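Local coordinates for protein nitroreductase (Mycolicibacterium smegmatis, PDB 6XRI) that probably binds the deazaflavin coenzyme F420 and, as an F420H(2)-dependent quinone reductase, passes its reducing equivalents to quinones, at residues F38-A43 / Y78-A83; V65-G70 / A124-K129; A101-G106 / P135-E140. All coordinates share one frame; numbering follows the deposited sequence.

Contact 1: F38-A43 / Y78-A83; sequences FTTTGA and YFNVKA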
loop_
_atom_site.group_PDB
_atom_site.type_symbol
_atom_site.label_atom_id
_atom_site.label_comp_id
_atom_site.label_asym_id
_atom_site.label_seq_id
_atom_site.Cartn_x
_atom_site.Cartn_y
_atom_site.Cartn_z
ATOM N N PHE A 38 -2.250 -4.639 -5.852
ATOM C CA PHE A 38 -2.400 -5.110 -7.223
ATOM C C PHE A 38 -1.075 -5.694 -7.684
ATOM O O PHE A 38 -0.018 -5.074 -7.498
ATOM C CB PHE A 38 -2.839 -3.981 -8.163
ATOM C CG PHE A 38 -4.170 -3.397 -7.805
ATOM C CD1 PHE A 38 -5.348 -4.033 -8.212
ATOM C CD2 PHE A 38 -4.250 -2.237 -7.037
ATOM C CE1 PHE A 38 -6.591 -3.520 -7.872
ATOM C CE2 PHE A 38 -5.483 -1.710 -6.686
ATOM C CZ PHE A 38 -6.662 -2.351 -7.106
ATOM N N THR A 39 -1.134 -6.882 -8.276
ATOM C CA THR A 39 0.055 -7.566 -8.773
ATOM C C THR A 39 0.068 -7.540 -10.301
ATOM O O THR A 39 -0.897 -7.965 -10.952
ATOM C CB THR A 39 0.143 -9.006 -8.257
ATOM O OG1 THR A 39 0.159 -9.028 -6.821
ATOM C CG2 THR A 39 1.437 -9.664 -8.763
ATOM N N THR A 40 1.180 -7.058 -10.858
ATOM C CA THR A 40 1.348 -6.875 -12.292
ATOM C C THR A 40 2.568 -7.669 -12.743
ATOM O O THR A 40 3.543 -7.831 -11.998
ATOM C CB THR A 40 1.513 -5.382 -12.706
ATOM O OG1 THR A 40 1.390 -5.257 -14.137
ATOM C CG2 THR A 40 2.849 -4.851 -12.267
ATOM N N THR A 41 2.494 -8.145 -13.983
ATOM C CA THR A 41 3.478 -9.042 -14.572
ATOM C C THR A 41 4.295 -8.290 -15.621
ATOM O O THR A 41 3.728 -7.690 -16.542
ATOM C CB THR A 41 2.782 -10.258 -15.197
ATOM O OG1 THR A 41 2.079 -10.991 -14.189
ATOM C CG2 THR A 41 3.807 -11.177 -15.855
ATOM N N GLY A 42 5.623 -8.317 -15.470
ATOM C CA GLY A 42 6.517 -7.703 -16.435
ATOM C C GLY A 42 6.183 -8.186 -17.832
ATOM O O GLY A 42 6.028 -9.393 -18.061
ATOM N N ALA A 43 6.018 -7.247 -18.766
ATOM C CA ALA A 43 5.580 -7.615 -20.108
ATOM C C ALA A 43 6.606 -8.515 -20.769
ATOM O O ALA A 43 6.272 -9.571 -21.322
ATOM C CB ALA A 43 5.344 -6.356 -20.947
ATOM N N TYR A 78 1.665 2.159 -15.204
ATOM C CA TYR A 78 0.594 2.489 -16.131
ATOM C C TYR A 78 0.724 1.679 -17.412
ATOM O O TYR A 78 -0.190 0.936 -17.790
ATOM C CB TYR A 78 0.605 3.994 -16.417
ATOM C CG TYR A 78 -0.395 4.435 -17.466
ATOM C CD1 TYR A 78 -1.757 4.308 -17.253
ATOM C CD2 TYR A 78 0.028 4.977 -18.665
ATOM C CE1 TYR A 78 -2.670 4.713 -18.206
ATOM C CE2 TYR A 78 -0.877 5.371 -19.633
ATOM C CZ TYR A 78 -2.228 5.238 -19.400
ATOM O OH TYR A 78 -3.157 5.621 -20.349
ATOM N N PHE A 79 1.866 1.799 -18.092
ATOM C CA PHE A 79 1.984 1.177 -19.404
ATOM C C PHE A 79 2.047 -0.338 -19.289
ATOM O O PHE A 79 1.542 -1.044 -20.165
ATOM C CB PHE A 79 3.217 1.699 -20.158
ATOM C CG PHE A 79 3.065 3.106 -20.683
ATOM C CD1 PHE A 79 2.088 3.397 -21.622
ATOM C CD2 PHE A 79 3.905 4.127 -20.245
ATOM C CE1 PHE A 79 1.931 4.668 -22.099
ATOM C CE2 PHE A 79 3.759 5.408 -20.726
ATOM C CZ PHE A 79 2.766 5.680 -21.655
ATOM N N ASN A 80 2.654 -0.856 -18.221
ATOM C CA ASN A 80 2.782 -2.304 -18.088
ATOM C C ASN A 80 1.423 -2.951 -17.870
ATOM O O ASN A 80 1.175 -4.081 -18.317
ATOM C CB ASN A 80 3.725 -2.642 -16.936
ATOM C CG ASN A 80 4.180 -4.077 -16.968
ATOM O OD1 ASN A 80 5.237 -4.388 -17.512
ATOM N ND2 ASN A 80 3.376 -4.967 -16.399
ATOM N N VAL A 81 0.537 -2.253 -17.160
ATOM C CA VAL A 81 -0.806 -2.758 -16.966
ATOM C C VAL A 81 -1.602 -2.664 -18.253
ATOM O O VAL A 81 -2.590 -3.384 -18.410
ATOM C CB VAL A 81 -1.516 -1.998 -15.831
ATOM C CG1 VAL A 81 -2.978 -2.429 -15.753
ATOM C CG2 VAL A 81 -0.780 -2.228 -14.501
ATOM N N LYS A 82 -1.215 -1.781 -19.177
ATOM C CA LYS A 82 -1.847 -1.782 -20.495
ATOM C C LYS A 82 -1.283 -2.890 -21.377
ATOM O O LYS A 82 -2.041 -3.630 -22.018
ATOM C CB LYS A 82 -1.658 -0.421 -21.161
ATOM C CG LYS A 82 -2.481 0.688 -20.517
ATOM C CD LYS A 82 -2.108 2.073 -21.055
ATOM C CE LYS A 82 -2.517 2.224 -22.532
ATOM N NZ LYS A 82 -2.077 3.562 -23.078
ATOM N N ALA A 83 0.041 -3.018 -21.397
ATOM C CA ALA A 83 0.700 -4.067 -22.165
ATOM C C ALA A 83 0.246 -5.450 -21.710
ATOM O O ALA A 83 -0.094 -6.310 -22.534
ATOM C CB ALA A 83 2.213 -3.901 -22.017
#

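Contact 2: V65-G70 / A124-K129; sequences VASKGG and AEYQTK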
loop_
_atom_site.group_PDB
_atom_site.type_symbol
_atom_site.label_atom_id
_atom_site.label_comp_id
_atom_site.label_asym_id
_atom_site.label_seq_id
_atom_site.Cartn_x
_atom_site.Cartn_y
_atom_site.Cartn_z
ATOM N N VAL A 65 -6.346 3.809 -9.889
ATOM C CA VAL A 65 -6.320 5.211 -10.273
ATOM C C VAL A 65 -4.864 5.535 -10.554
ATOM O O VAL A 65 -4.034 5.562 -9.638
ATOM C CB VAL A 65 -6.904 6.120 -9.184
ATOM C CG1 VAL A 65 -6.700 7.580 -9.564
ATOM C CG2 VAL A 65 -8.397 5.840 -8.956
ATOM N N ALA A 66 -4.545 5.766 -11.821
ATOM C CA ALA A 66 -3.143 5.828 -12.252
ATOM C C ALA A 66 -2.620 7.255 -12.071
ATOM O O ALA A 66 -2.149 7.902 -13.002
ATOM C CB ALA A 66 -3.011 5.364 -13.709
ATOM N N SER A 67 -2.721 7.740 -10.839
ATOM C CA SER A 67 -2.113 9.018 -10.507
ATOM C C SER A 67 -0.738 8.800 -9.888
ATOM O O SER A 67 -0.334 7.676 -9.588
ATOM C CB SER A 67 -2.976 9.820 -9.540
ATOM O OG SER A 67 -2.238 10.937 -9.056
ATOM N N LYS A 68 -0.018 9.895 -9.671
ATOM C CA LYS A 68 1.331 9.813 -9.114
ATOM C C LYS A 68 1.504 10.862 -8.025
ATOM O O LYS A 68 2.523 11.550 -7.934
ATOM C CB LYS A 68 2.395 9.969 -10.196
ATOM C CG LYS A 68 3.715 9.341 -9.828
ATOM C CD LYS A 68 4.814 9.675 -10.799
ATOM C CE LYS A 68 6.143 9.279 -10.168
ATOM N NZ LYS A 68 6.181 7.821 -9.761
ATOM N N GLY A 69 0.493 10.985 -7.173
ATOM C CA GLY A 69 0.619 11.870 -6.044
ATOM C C GLY A 69 0.616 13.325 -6.418
ATOM O O GLY A 69 1.152 14.145 -5.672
ATOM N N GLY A 70 0.015 13.674 -7.551
ATOM C CA GLY A 70 0.001 15.031 -8.037
ATOM C C GLY A 70 1.093 15.364 -9.031
ATOM O O GLY A 70 0.987 16.383 -9.724
ATOM N N ALA A 124 -9.252 14.260 -6.412
ATOM C CA ALA A 124 -9.723 15.427 -7.154
ATOM C C ALA A 124 -8.690 16.545 -7.136
ATOM O O ALA A 124 -8.504 17.245 -8.136
ATOM C CB ALA A 124 -11.052 15.920 -6.580
ATOM N N GLU A 125 -7.995 16.726 -6.014
ATOM C CA GLU A 125 -6.925 17.717 -5.983
ATOM C C GLU A 125 -5.825 17.375 -6.986
ATOM O O GLU A 125 -5.222 18.272 -7.589
ATOM C CB GLU A 125 -6.339 17.817 -4.577
ATOM C CG GLU A 125 -7.342 18.145 -3.498
ATOM C CD GLU A 125 -7.984 19.516 -3.678
ATOM O OE1 GLU A 125 -9.072 19.737 -3.101
ATOM O OE2 GLU A 125 -7.413 20.370 -4.394
ATOM N N TYR A 126 -5.523 16.080 -7.139
ATOM C CA TYR A 126 -4.562 15.633 -8.143
ATOM C C TYR A 126 -4.985 16.069 -9.543
ATOM O O TYR A 126 -4.176 16.614 -10.305
ATOM C CB TYR A 126 -4.413 14.106 -8.100
ATOM C CG TYR A 126 -3.836 13.521 -6.822
ATOM C CD1 TYR A 126 -3.328 14.340 -5.825
ATOM C CD2 TYR A 126 -3.801 12.134 -6.625
ATOM C CE1 TYR A 126 -2.812 13.806 -4.670
ATOM C CE2 TYR A 126 -3.285 11.588 -5.473
ATOM C CZ TYR A 126 -2.791 12.430 -4.497
ATOM O OH TYR A 126 -2.276 11.899 -3.338
ATOM N N GLN A 127 -6.258 15.820 -9.902
ATOM C CA GLN A 127 -6.777 16.184 -11.225
ATOM C C GLN A 127 -6.738 17.689 -11.448
ATOM O O GLN A 127 -6.657 18.154 -12.593
ATOM C CB GLN A 127 -8.215 15.679 -11.397
ATOM C CG GLN A 127 -8.764 15.888 -12.786
ATOM C CD GLN A 127 -7.972 15.128 -13.812
ATOM O OE1 GLN A 127 -8.162 13.922 -14.008
ATOM N NE2 GLN A 127 -7.066 15.827 -14.474
ATOM N N THR A 128 -6.792 18.463 -10.368
ATOM C CA THR A 128 -6.670 19.906 -10.474
ATOM C C THR A 128 -5.256 20.347 -10.860
ATOM O O THR A 128 -5.063 21.489 -11.291
ATOM C CB THR A 128 -7.111 20.539 -9.149
ATOM O OG1 THR A 128 -8.542 20.719 -9.173
ATOM C CG2 THR A 128 -6.308 21.836 -8.907
ATOM N N LYS A 129 -4.267 19.475 -10.743
ATOM C CA LYS A 129 -2.887 19.885 -10.941
ATOM C C LYS A 129 -2.374 19.584 -12.342
ATOM O O LYS A 129 -1.205 19.855 -12.636
ATOM C CB LYS A 129 -2.010 19.211 -9.886
ATOM C CG LYS A 129 -0.657 19.880 -9.699
ATOM C CD LYS A 129 -0.013 19.464 -8.379
ATOM C CE LYS A 129 1.220 20.313 -8.049
ATOM N NZ LYS A 129 1.777 19.994 -6.693
#

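Contact 3: A101-G106 / P135-E140; sequences ARELEG and PVFIVE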
loop_
_atom_site.group_PDB
_atom_site.type_symbol
_atom_site.label_atom_id
_atom_site.label_comp_id
_atom_site.label_asym_id
_atom_site.label_seq_id
_atom_site.Cartn_x
_atom_site.Cartn_y
_atom_site.Cartn_z
ATOM N N ALA A 101 -7.430 -5.980 -16.002
ATOM C CA ALA A 101 -7.482 -4.526 -15.923
ATOM C C ALA A 101 -7.937 -3.967 -17.263
ATOM O O ALA A 101 -7.486 -4.415 -18.320
ATOM C CB ALA A 101 -6.117 -3.941 -15.551
ATOM N N ARG A 102 -8.838 -2.990 -17.218
ATOM C CA ARG A 102 -9.378 -2.381 -18.427
ATOM C C ARG A 102 -9.478 -0.885 -18.209
ATOM O O ARG A 102 -10.160 -0.446 -17.279
ATOM C CB ARG A 102 -10.754 -2.952 -18.773
ATOM C CG ARG A 102 -11.387 -2.321 -20.007
ATOM C CD ARG A 102 -12.688 -3.014 -20.404
ATOM N NE ARG A 102 -13.631 -3.101 -19.294
ATOM C CZ ARG A 102 -14.620 -2.239 -19.106
ATOM N NH1 ARG A 102 -15.445 -2.369 -18.069
ATOM N NH2 ARG A 102 -14.770 -1.244 -19.969
ATOM N N GLU A 103 -8.818 -0.109 -19.065
ATOM C CA GLU A 103 -8.891 1.339 -18.942
ATOM C C GLU A 103 -10.294 1.815 -19.289
ATOM O O GLU A 103 -10.849 1.434 -20.324
ATOM C CB GLU A 103 -7.871 2.024 -19.843
ATOM C CG GLU A 103 -7.759 3.517 -19.562
ATOM C CD GLU A 103 -6.559 4.101 -20.221
ATOM O OE1 GLU A 103 -5.818 3.279 -20.800
ATOM O OE2 GLU A 103 -6.323 5.329 -20.121
ATOM N N LEU A 104 -10.854 2.651 -18.415
ATOM C CA LEU A 104 -12.224 3.129 -18.528
ATOM C C LEU A 104 -12.301 4.399 -19.363
ATOM O O LEU A 104 -11.346 5.175 -19.450
ATOM C CB LEU A 104 -12.813 3.413 -17.148
ATOM C CG LEU A 104 -12.973 2.191 -16.251
ATOM C CD1 LEU A 104 -13.313 2.620 -14.834
ATOM C CD2 LEU A 104 -14.034 1.263 -16.865
ATOM N N GLU A 105 -13.467 4.607 -19.969
ATOM C CA GLU A 105 -13.712 5.752 -20.828
ATOM C C GLU A 105 -15.070 6.342 -20.494
ATOM O O GLU A 105 -15.938 5.675 -19.925
ATOM C CB GLU A 105 -13.679 5.375 -22.318
ATOM C CG GLU A 105 -12.462 4.560 -22.751
ATOM C CD GLU A 105 -12.423 4.310 -24.259
ATOM O OE1 GLU A 105 -11.400 3.765 -24.746
ATOM O OE2 GLU A 105 -13.403 4.685 -24.948
ATOM N N GLY A 106 -15.230 7.612 -20.852
ATOM C CA GLY A 106 -16.511 8.290 -20.811
ATOM C C GLY A 106 -17.406 7.968 -19.635
ATOM O O GLY A 106 -17.067 8.264 -18.489
ATOM N N PRO A 135 -6.166 8.613 -16.138
ATOM C CA PRO A 135 -6.773 7.311 -16.417
ATOM C C PRO A 135 -7.333 6.590 -15.204
ATOM O O PRO A 135 -6.915 6.798 -14.084
ATOM C CB PRO A 135 -5.660 6.504 -17.055
ATOM C CG PRO A 135 -4.331 7.469 -17.211
ATOM C CD PRO A 135 -4.765 8.754 -16.474
ATOM N N VAL A 136 -8.299 5.693 -15.413
ATOM C CA VAL A 136 -8.811 4.867 -14.304
ATOM C C VAL A 136 -9.084 3.487 -14.870
ATOM O O VAL A 136 -9.720 3.378 -15.920
ATOM C CB VAL A 136 -10.086 5.463 -13.659
ATOM C CG1 VAL A 136 -10.567 4.621 -12.494
ATOM C CG2 VAL A 136 -9.845 6.871 -13.181
ATOM N N PHE A 137 -8.559 2.444 -14.227
ATOM C CA PHE A 137 -8.763 1.082 -14.706
ATOM C C PHE A 137 -9.811 0.383 -13.854
ATOM O O PHE A 137 -9.933 0.637 -12.656
ATOM C CB PHE A 137 -7.481 0.245 -14.682
ATOM C CG PHE A 137 -6.392 0.745 -15.573
ATOM C CD1 PHE A 137 -5.529 1.768 -15.137
ATOM C CD2 PHE A 137 -6.193 0.160 -16.816
ATOM C CE1 PHE A 137 -4.504 2.217 -15.934
ATOM C CE2 PHE A 137 -5.169 0.583 -17.628
ATOM C CZ PHE A 137 -4.304 1.619 -17.184
ATOM N N ILE A 138 -10.578 -0.470 -14.469
ATOM C CA ILE A 138 -11.397 -1.396 -13.712
ATOM C C ILE A 138 -10.684 -2.724 -13.758
ATOM O O ILE A 138 -10.126 -3.092 -14.795
ATOM C CB ILE A 138 -12.811 -1.525 -14.283
ATOM C CG1 ILE A 138 -13.682 -2.354 -13.345
ATOM C CG2 ILE A 138 -12.746 -2.213 -15.613
ATOM C CD1 ILE A 138 -15.136 -2.348 -13.759
ATOM N N VAL A 139 -10.694 -3.441 -12.642
ATOM C CA VAL A 139 -10.173 -4.796 -12.561
ATOM C C VAL A 139 -11.375 -5.700 -12.389
ATOM O O VAL A 139 -12.073 -5.617 -11.370
ATOM C CB VAL A 139 -9.172 -4.960 -11.410
ATOM C CG1 VAL A 139 -7.895 -5.564 -11.946
ATOM C CG2 VAL A 139 -8.905 -3.610 -10.740
ATOM N N GLU A 140 -11.629 -6.536 -13.395
ATOM C CA GLU A 140 -12.791 -7.415 -13.430
ATOM C C GLU A 140 -12.488 -8.821 -13.917
ATOM O O GLU A 140 -13.256 -9.742 -13.646
ATOM C CB GLU A 140 -13.853 -6.805 -14.343
ATOM C CG GLU A 140 -13.382 -6.647 -15.804
ATOM C CD GLU A 140 -14.282 -5.735 -16.652
ATOM O OE1 GLU A 140 -15.312 -5.211 -16.156
ATOM O OE2 GLU A 140 -13.943 -5.548 -17.839
ATOM O OXT GLU A 140 -11.499 -9.051 -14.602
#

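Contact 1: F38-A43 / Y78-A83
With CG trans to its own backbone N (chi1 -165°), Asn80 carries its amide off helix 78-83 to the end of strand 35-41, where Thr40, Thr41 and Ala43 receive it. Thr40 is turned in a like way, which sends OG1 toward the helix. Both polar atoms of the amide are used. ND2 donates to Thr41 O at 2.7 Å in a nearly straight bond of 168°. The acceptor lies close to the amide plane of Asn80, but ND2 itself sits well above the carbonyl plane of Thr41. The same nitrogen gives a weak, bent bond to Thr40 OG1 at 3.0 Å. On the other side of the group, OD1 accepts the backbone N-H of Ala43 at 3.2 Å. These three bonds fix the rotation of the buried amide. The contact fastens a short helix to the rim of the closed antiparallel barrel, of the split-barrel type expected in this FMN-binding clan. The strand runs at 70° to the helix, with the axes 8.3 Å apart. Val81 CG2 lies against Thr40 OG1 at 3.7 Å. The apolar part is small: Ala43 CB meets Ala83 CB at 4.1 Å. Leu20 of the second subunit packs on both Thr40 and Asn80, and Thr16 of that subunit packs on Ala83.

Contact 2: V65-G70 / A124-K129
The ring of Tyr126 lies against the backbone of Gly69 and Gly70, and Ser67 meets it beside CD2. The contact joins helix 122-127 to the loop that follows strand 61-65 of the barrel. The tight part is a CH-pi contact. Gly69 CA stands over one face of the ring, 4.1 Å from its centroid and 23° off the normal. Gly70 N lies over the same face, displaced toward the rim and 3.8 Å from CD1. Tyr126 has CG opposite its carbonyl carbon (chi1 -64°), which swings the ring out from the helix onto the loop. Both glycines have positive phi, and the Gly70 backbone leaves no room for a CB beside the carbonyl O of Gly69. Ser67 OG comes obliquely to the ring, 3.1 Å from CD2, and accepts a weak bond from Gly69 N. No hydrogen bond crosses between the segments. At its far end, Tyr126 OH makes a weak hydrogen bond to Tyr120 OH, and Pro34 of the second subunit packs on Tyr126. An alanine here would remove the ring and would probably leave the Gly69-Gly70 backbone without its cover and Tyr120 OH without this partner. The loose side is Lys129. It is solvent-exposed, and its extended chain passes the loop with methylene groups alone. Of these, CD comes closest, 3.5 Å from Gly70 O.

Contact 3: A101-G106 / P135-E140
Arg102 reaches along Ile138 to Glu140. Its CB packs on Ile138 CG2 at 3.8 Å. The chain runs extended through CG, and CD lies 3.8 Å from Glu140 OE2. The bend at chi3 (53°) then turns NE onto Glu140 OE2, 2.9 Å away, in a salt bridge. NE approaches from above the carboxylate plane, although the two flat groups are only 21° apart. At the tip, NH1 makes a weak bond to Glu140 OE1 and lies 3.7 Å from Ile138 CG2. NH1 also forms a salt bridge with Glu108, so the guanidinium is shared between two acids. Beneath it the backbones pair. Arg102 N donates to Ile138 O at 2.7 Å, and Ile138 N returns a bond to Arg102 O. Leu104 N continues the pairing to Val136 O at 2.8 Å. Leu104 CD2 rests on Ile138 CG2. Ala101, Glu103, Phe137 and Val139 share the other face, where Glu103 CB lies 3.8 Å from Phe137 CE2. Ala101-Val139 and Glu103-Phe137 are non-hydrogen-bonded pairs flanking the hydrogen-bonded pair Arg102-Ile138. This is regular antiparallel pairing, by which the C-terminal strand is built into the barrel between strands 94-103 and 61-65.

Contacts 1 and 3 lie on the same barrel, their centres about 13 Å apart. Helix 78-83 joins them: Val81 CG1 packs on Ala101 CB at 3.5 Å, and Tyr78 OH probably hydrogen-bonds Glu103 OE2 at 3.2 Å. Contact 2 is more peripheral, its centre about 20 Å from that of contact 1 and about 16 Å from that of contact 3. Ala66 ties it to both, with CB 3.9 Å from Tyr78 CD1 and 4.1 Å from Phe137 CE1. Helix 122-127 also leads along the chain into strand 136-139. Contacts 1 and 2 both touch the second subunit, whereas contact 3 stays within its own chain.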